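Local coordinates for subdomain of Desmoplakin Carboxy-Terminal domain (DPCT) (Homo sapiens, PDB 1LM5), which forms part of the desmoplakin tail, a plakin-repeat fragment that binds intermediate filaments, at residues B[8-13]-B[123-128]; B[13-18]-B[194-199]. One frame throughout, in Å; residues are numbered along the deposited sequence.

Interaction 1. Residues B[8-13]-B[123-128]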
ATOM      1  N   SER B   8      -1.489  -9.365  -9.163  1.00 39.80           N
ATOM      2  CA  SER B   8      -1.694 -10.276  -8.054  1.00 37.21           C
ATOM      3  C   SER B   8      -0.633 -10.096  -6.992  1.00 33.62           C
ATOM      4  O   SER B   8       0.367  -9.412  -7.200  1.00 33.98           O
ATOM      5  CB  SER B   8      -1.672 -11.718  -8.563  1.00 39.39           C
ATOM      6  OG  SER B   8      -1.693 -12.645  -7.492  1.00 46.02           O
ATOM      7  N   SER B   9      -0.866 -10.717  -5.847  1.00 29.83           N
ATOM      8  CA  SER B   9       0.064 -10.667  -4.734  1.00 25.76           C
ATOM      9  C   SER B   9       1.386 -11.251  -5.203  1.00 23.16           C
ATOM     10  O   SER B   9       1.422 -12.082  -6.113  1.00 21.91           O
ATOM     11  CB  SER B   9      -0.472 -11.528  -3.601  1.00 28.08           C
ATOM     12  OG  SER B   9      -0.776 -12.820  -4.115  1.00 29.33           O
ATOM     13  N   PRO B  10       2.498 -10.819  -4.593  1.00 21.91           N
ATOM     14  CA  PRO B  10       3.781 -11.373  -5.016  1.00 20.61           C
ATOM     15  C   PRO B  10       3.853 -12.841  -4.593  1.00 19.06           C
ATOM     16  O   PRO B  10       3.204 -13.261  -3.626  1.00 18.22           O
ATOM     17  CB  PRO B  10       4.801 -10.541  -4.237  1.00 20.87           C
ATOM     18  CG  PRO B  10       4.087  -9.258  -3.951  1.00 22.64           C
ATOM     19  CD  PRO B  10       2.688  -9.730  -3.617  1.00 21.30           C
ATOM     20  N   ILE B  11       4.621 -13.623  -5.329  1.00 16.69           N
ATOM     21  CA  ILE B  11       4.803 -15.017  -4.973  1.00 16.70           C
ATOM     22  C   ILE B  11       5.476 -14.953  -3.614  1.00 16.43           C
ATOM     23  O   ILE B  11       6.495 -14.285  -3.446  1.00 14.75           O
ATOM     24  CB  ILE B  11       5.695 -15.701  -5.992  1.00 16.93           C
ATOM     25  CG1 ILE B  11       4.936 -15.774  -7.322  1.00 19.46           C
ATOM     26  CG2 ILE B  11       6.116 -17.079  -5.500  1.00 18.15           C
ATOM     27  CD1 ILE B  11       5.778 -16.176  -8.486  1.00 20.94           C
ATOM     28  N   ALA B  12       4.903 -15.646  -2.640  1.00 14.33           N
ATOM     29  CA  ALA B  12       5.420 -15.603  -1.286  1.00 14.12           C
ATOM     30  C   ALA B  12       6.396 -16.697  -0.936  1.00 13.10           C
ATOM     31  O   ALA B  12       7.357 -16.468  -0.207  1.00 13.78           O
ATOM     32  CB  ALA B  12       4.260 -15.646  -0.304  1.00 14.48           C
ATOM     33  N   ALA B  13       6.143 -17.889  -1.450  1.00 12.36           N
ATOM     34  CA  ALA B  13       6.975 -19.013  -1.116  1.00 14.61           C
ATOM     35  C   ALA B  13       6.893 -20.123  -2.137  1.00 15.23           C
ATOM     36  O   ALA B  13       6.283 -19.986  -3.196  1.00 16.57           O
ATOM     37  CB  ALA B  13       6.589 -19.534   0.258  1.00 16.07           C
ATOM     38  N   TYR B 123       4.930  -3.542 -10.701  1.00 18.18           N
ATOM     39  CA  TYR B 123       3.818  -3.399 -11.616  1.00 18.88           C
ATOM     40  C   TYR B 123       2.849  -4.571 -11.544  1.00 18.52           C
ATOM     41  O   TYR B 123       1.643  -4.387 -11.374  1.00 17.31           O
ATOM     42  CB  TYR B 123       4.347  -3.255 -13.038  1.00 19.51           C
ATOM     43  CG  TYR B 123       3.256  -2.959 -14.024  1.00 23.14           C
ATOM     44  CD1 TYR B 123       2.734  -1.680 -14.138  1.00 25.69           C
ATOM     45  CD2 TYR B 123       2.714  -3.970 -14.819  1.00 23.61           C
ATOM     46  CE1 TYR B 123       1.703  -1.410 -15.015  1.00 26.56           C
ATOM     47  CE2 TYR B 123       1.684  -3.709 -15.698  1.00 25.42           C
ATOM     48  CZ  TYR B 123       1.181  -2.427 -15.792  1.00 27.62           C
ATOM     49  OH  TYR B 123       0.147  -2.152 -16.656  1.00 31.39           O
ATOM     50  N   LEU B 124       3.391  -5.775 -11.674  1.00 19.58           N
ATOM     51  CA  LEU B 124       2.606  -6.998 -11.644  1.00 19.76           C
ATOM     52  C   LEU B 124       1.896  -7.251 -10.332  1.00 20.38           C
ATOM     53  O   LEU B 124       0.939  -8.010 -10.291  1.00 21.63           O
ATOM     54  CB  LEU B 124       3.494  -8.206 -11.950  1.00 17.63           C
ATOM     55  CG  LEU B 124       3.939  -8.376 -13.402  1.00 21.21           C
ATOM     56  CD1 LEU B 124       4.984  -9.481 -13.480  1.00 20.64           C
ATOM     57  CD2 LEU B 124       2.730  -8.690 -14.281  1.00 20.92           C
ATOM     58  N   THR B 125       2.353  -6.615  -9.265  1.00 19.76           N
ATOM     59  CA  THR B 125       1.737  -6.846  -7.972  1.00 20.32           C
ATOM     60  C   THR B 125       0.925  -5.678  -7.438  1.00 21.61           C
ATOM     61  O   THR B 125       0.722  -5.557  -6.232  1.00 20.75           O
ATOM     62  CB  THR B 125       2.794  -7.250  -6.936  1.00 21.17           C
ATOM     63  OG1 THR B 125       3.842  -6.270  -6.901  1.00 17.32           O
ATOM     64  CG2 THR B 125       3.396  -8.620  -7.306  1.00 19.24           C
ATOM     65  N   GLY B 126       0.458  -4.816  -8.330  1.00 22.20           N
ATOM     66  CA  GLY B 126      -0.354  -3.707  -7.871  1.00 23.28           C
ATOM     67  C   GLY B 126      -0.000  -2.349  -8.429  1.00 23.11           C
ATOM     68  O   GLY B 126      -0.871  -1.494  -8.561  1.00 25.88           O
ATOM     69  N   GLY B 127       1.269  -2.138  -8.756  1.00 20.77           N
ATOM     70  CA  GLY B 127       1.659  -0.854  -9.293  1.00 17.90           C
ATOM     71  C   GLY B 127       3.019  -0.447  -8.792  1.00 16.50           C
ATOM     72  O   GLY B 127       3.487  -0.940  -7.767  1.00 16.04           O
ATOM     73  N   LEU B 128       3.651   0.469  -9.512  1.00 16.52           N
ATOM     74  CA  LEU B 128       4.965   0.937  -9.139  1.00 17.51           C
ATOM     75  C   LEU B 128       4.935   1.577  -7.774  1.00 17.51           C
ATOM     76  O   LEU B 128       3.925   2.158  -7.367  1.00 20.28           O
ATOM     77  CB  LEU B 128       5.484   1.947 -10.152  1.00 18.27           C
ATOM     78  CG  LEU B 128       5.629   1.423 -11.577  1.00 22.96           C
ATOM     79  CD1 LEU B 128       6.375   2.459 -12.398  1.00 21.86           C
ATOM     80  CD2 LEU B 128       6.383   0.098 -11.563  1.00 20.30           C
TER
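S8 and T125 bring their backbones together where the N-terminal segment, 8-13, passes the end of helix 112-124, their CA atoms 4.9 Å apart. One hydrogen bond joins the main chains: S8 N donates to L124 O at 3.0 Å, in the plane of that carbonyl but with a bent N-H...O angle of 143°. The S8 carbonyl reaches the same turn in a weaker way, S8 O lying 3.0 Å from T125 CA in a CA-H...O contact.

T125 supplies the side-chain half of the contact. Its methyl stands beside the backbone N, anti to the carbonyl carbon, a rotation that puts CG2 against S8 O and P10 CG while OG1 takes the position between the backbone N and the carbonyl carbon. T125 CG2 comes within 3.1 Å of S8 O and presses against P10 CG at 3.5 Å, closer than usual for two carbons. The side chains of P10 and T125 cross at about a right angle, and P10 CB and P10 CD each lie 3.9 Å from T125 CG2, on either side of the tighter approach by P10 CG. The hydroxyl of T125 is occupied elsewhere, hydrogen-bonded to F121 O and Q122 O in the preceding helical turn and to R136 NH2. These bonds should fix the rotation that presents the methyl to S8 and P10.

Helix 177-183 covers the junction, with Y177 touching both P10 and L124 and I181 touching S8, while T49 packs on P10 and T125, S9 OG bonds R193 NE, and R155 of the second subunit bonds G126 O. The buried contact thus ties the approach to strand 11-16 to the end of helix 112-124, whose 123-128 side falls in a plectin-repeat sequence range.

Interaction 2. Residues B[13-18]-B[194-199]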
ATOM      1  N   ALA B  13       6.143 -17.889  -1.450  1.00 12.36           N
ATOM      2  CA  ALA B  13       6.975 -19.013  -1.116  1.00 14.61           C
ATOM      3  C   ALA B  13       6.893 -20.123  -2.137  1.00 15.23           C
ATOM      4  O   ALA B  13       6.283 -19.986  -3.196  1.00 16.57           O
ATOM      5  CB  ALA B  13       6.589 -19.534   0.258  1.00 16.07           C
ATOM      6  N   ILE B  14       7.469 -21.250  -1.761  1.00 17.97           N
ATOM      7  CA  ILE B  14       7.567 -22.399  -2.627  1.00 19.20           C
ATOM      8  C   ILE B  14       6.777 -23.586  -2.129  1.00 19.95           C
ATOM      9  O   ILE B  14       6.669 -23.806  -0.931  1.00 20.00           O
ATOM     10  CB  ILE B  14       9.036 -22.807  -2.713  1.00 19.35           C
ATOM     11  CG1 ILE B  14       9.844 -21.635  -3.268  1.00 18.86           C
ATOM     12  CG2 ILE B  14       9.190 -24.065  -3.544  1.00 19.26           C
ATOM     13  CD1 ILE B  14       9.511 -21.310  -4.696  1.00 20.19           C
ATOM     14  N   PHE B  15       6.200 -24.339  -3.052  1.00 19.93           N
ATOM     15  CA  PHE B  15       5.517 -25.536  -2.636  1.00 19.93           C
ATOM     16  C   PHE B  15       6.390 -26.656  -3.173  1.00 19.76           C
ATOM     17  O   PHE B  15       6.494 -26.863  -4.385  1.00 20.64           O
ATOM     18  CB  PHE B  15       4.109 -25.649  -3.208  1.00 19.55           C
ATOM     19  CG  PHE B  15       3.356 -26.815  -2.653  1.00 20.36           C
ATOM     20  CD1 PHE B  15       2.833 -26.765  -1.360  1.00 20.00           C
ATOM     21  CD2 PHE B  15       3.254 -28.004  -3.379  1.00 22.89           C
ATOM     22  CE1 PHE B  15       2.224 -27.887  -0.788  1.00 21.17           C
ATOM     23  CE2 PHE B  15       2.642 -29.142  -2.818  1.00 24.11           C
ATOM     24  CZ  PHE B  15       2.130 -29.080  -1.522  1.00 23.13           C
ATOM     25  N   ASP B  16       7.062 -27.343  -2.262  1.00 20.92           N
ATOM     26  CA  ASP B  16       7.929 -28.451  -2.629  1.00 22.87           C
ATOM     27  C   ASP B  16       7.017 -29.635  -2.938  1.00 24.32           C
ATOM     28  O   ASP B  16       6.497 -30.291  -2.036  1.00 24.24           O
ATOM     29  CB  ASP B  16       8.870 -28.755  -1.462  1.00 23.10           C
ATOM     30  CG  ASP B  16       9.812 -29.904  -1.745  1.00 24.74           C
ATOM     31  OD1 ASP B  16      10.812 -30.016  -1.015  1.00 27.72           O
ATOM     32  OD2 ASP B  16       9.562 -30.697  -2.679  1.00 25.99           O
ATOM     33  N   THR B  17       6.812 -29.876  -4.229  1.00 26.09           N
ATOM     34  CA  THR B  17       5.942 -30.943  -4.705  1.00 29.54           C
ATOM     35  C   THR B  17       6.342 -32.317  -4.199  1.00 29.98           C
ATOM     36  O   THR B  17       5.492 -33.100  -3.773  1.00 31.16           O
ATOM     37  CB  THR B  17       5.919 -30.979  -6.250  1.00 30.34           C
ATOM     38  OG1 THR B  17       5.392 -29.742  -6.748  1.00 32.88           O
ATOM     39  CG2 THR B  17       5.042 -32.124  -6.736  1.00 35.64           C
ATOM     40  N   GLU B  18       7.633 -32.612  -4.248  1.00 30.48           N
ATOM     41  CA  GLU B  18       8.121 -33.906  -3.801  1.00 32.27           C
ATOM     42  C   GLU B  18       7.770 -34.162  -2.343  1.00 30.46           C
ATOM     43  O   GLU B  18       7.396 -35.276  -1.976  1.00 29.79           O
ATOM     44  CB  GLU B  18       9.636 -33.999  -3.991  1.00 36.88           C
ATOM     45  CG  GLU B  18      10.241 -35.310  -3.500  1.00 42.33           C
ATOM     46  CD  GLU B  18      11.694 -35.477  -3.903  1.00 45.22           C
ATOM     47  OE1 GLU B  18      11.989 -35.399  -5.118  1.00 47.41           O
ATOM     48  OE2 GLU B  18      12.540 -35.697  -3.009  1.00 46.88           O
ATOM     49  N   LEU B 194       2.102 -19.434  -3.789  1.00 18.94           N
ATOM     50  CA  LEU B 194       3.223 -20.357  -3.849  1.00 18.81           C
ATOM     51  C   LEU B 194       3.524 -20.789  -5.268  1.00 19.14           C
ATOM     52  O   LEU B 194       2.627 -20.878  -6.103  1.00 21.72           O
ATOM     53  CB  LEU B 194       2.924 -21.624  -3.042  1.00 19.53           C
ATOM     54  CG  LEU B 194       2.330 -21.491  -1.641  1.00 19.31           C
ATOM     55  CD1 LEU B 194       2.321 -22.865  -0.969  1.00 20.22           C
ATOM     56  CD2 LEU B 194       3.142 -20.502  -0.830  1.00 18.59           C
ATOM     57  N   LEU B 195       4.796 -21.063  -5.516  1.00 19.91           N
ATOM     58  CA  LEU B 195       5.247 -21.541  -6.809  1.00 21.76           C
ATOM     59  C   LEU B 195       5.725 -22.961  -6.557  1.00 23.08           C
ATOM     60  O   LEU B 195       6.535 -23.186  -5.655  1.00 22.03           O
ATOM     61  CB  LEU B 195       6.427 -20.720  -7.304  1.00 22.82           C
ATOM     62  CG  LEU B 195       6.328 -19.979  -8.625  1.00 26.15           C
ATOM     63  CD1 LEU B 195       7.727 -19.548  -9.046  1.00 24.19           C
ATOM     64  CD2 LEU B 195       5.669 -20.855  -9.673  1.00 25.49           C
ATOM     65  N   GLU B 196       5.230 -23.920  -7.331  1.00 22.06           N
ATOM     66  CA  GLU B 196       5.666 -25.294  -7.151  1.00 22.55           C
ATOM     67  C   GLU B 196       7.109 -25.476  -7.617  1.00 22.99           C
ATOM     68  O   GLU B 196       7.561 -24.813  -8.548  1.00 23.25           O
ATOM     69  CB  GLU B 196       4.758 -26.248  -7.920  1.00 23.30           C
ATOM     70  CG  GLU B 196       3.371 -26.338  -7.343  1.00 26.61           C
ATOM     71  CD  GLU B 196       2.498 -27.337  -8.082  1.00 30.83           C
ATOM     72  OE1 GLU B 196       1.317 -27.473  -7.700  1.00 36.50           O
ATOM     73  OE2 GLU B 196       2.987 -27.980  -9.037  1.00 31.74           O
ATOM     74  N   ALA B 197       7.826 -26.378  -6.956  1.00 22.05           N
ATOM     75  CA  ALA B 197       9.207 -26.663  -7.296  1.00 24.12           C
ATOM     76  C   ALA B 197       9.442 -28.159  -7.137  1.00 27.27           C
ATOM     77  O   ALA B 197       8.919 -28.785  -6.210  1.00 28.46           O
ATOM     78  CB  ALA B 197      10.147 -25.895  -6.386  1.00 20.88           C
ATOM     79  N   ALA B 198      10.223 -28.719  -8.046  1.00 29.07           N
ATOM     80  CA  ALA B 198      10.539 -30.139  -8.025  1.00 32.30           C
ATOM     81  C   ALA B 198      12.013 -30.291  -8.351  1.00 34.38           C
ATOM     82  O   ALA B 198      12.617 -29.387  -8.929  1.00 33.29           O
ATOM     83  CB  ALA B 198       9.690 -30.878  -9.058  1.00 33.33           C
ATOM     84  N   SER B 199      12.589 -31.429  -7.965  1.00 38.15           N
ATOM     85  CA  SER B 199      13.999 -31.724  -8.226  1.00 41.35           C
ATOM     86  C   SER B 199      14.124 -32.490  -9.531  1.00 43.03           C
ATOM     87  O   SER B 199      13.200 -33.198  -9.928  1.00 44.59           O
ATOM     88  CB  SER B 199      14.597 -32.586  -7.108  1.00 41.70           C
ATOM     89  OG  SER B 199      14.798 -31.842  -5.923  1.00 44.17           O
TER
HETATM   90  O   HOH W   1       9.825 -31.083  -5.120  1.00 40.60           O
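A13, I14, F15 and D16 pair in parallel with L194, L195, E196 and A197, and four backbone hydrogen bonds lace the two strands together. L195 N binds A13 O at 3.0 Å, F15 N binds L195 O at 2.9 Å and A197 N binds F15 O at 2.9 Å. At the second of these, F15 N stands 47° out of the L195 carbonyl plane. T17 N closes the ladder on A197 O at 3.1 Å, close to the line of that C=O. CA-H...O contacts from L194, I14 and E196 fill in between these bonds. The strand segments run 38° from parallel, a marked twist.

Apolar packing follows the two faces of the sheet. On one, L194 spreads its methyls between two partners, CD2 against A13 CB at 3.7 Å and CD1 against F15 CD1 at 4.0 Å, the latter approaching the ring obliquely. On the other, I14 CG2, anti to the backbone N, lies 3.5 Å from A197 CB, and I14 CD1 reaches L195 CB.

Polar groups gather where the strands end. A water donates to A197 O and D16 OD2 and accepts from E18 N, so A197 O is gripped by both the water and T17 N. D16 also makes a salt bridge through OD1 to R31. T17 OG1, buried against E196 CB at 3.7 Å, has no polar partner in the model.

Strands 11-16 and 193-197 are the inner pair of a mixed sheet ordered 21-23, 11-16, 193-197, 185-186, each antiparallel to its outer neighbour. Strands 11-16 and 21-23 form a hairpin that leads into two helices, consistent with the hairpin-then-two-helices plan of the plakin repeat; the 185-197 hairpin pairs with it in parallel at the end of the chain.

Strand 11-16 is common to both contacts, and A13 belongs to each: interaction 1 meets the approach to the strand, interaction 2 pairs the strand itself. Their centres are about 18 Å apart, the first about 7 Å and the second about 17 Å from the centre of the chain, so the N-terminal segment runs from the interior out to the sheet. They touch where I11 CD1 packs on L195 CG at 3.8 Å. R193 links them further, bonding S9 through its side chain and A12 and A13 through its backbone. Together they join the chain's start to its middle and to its C-terminal end.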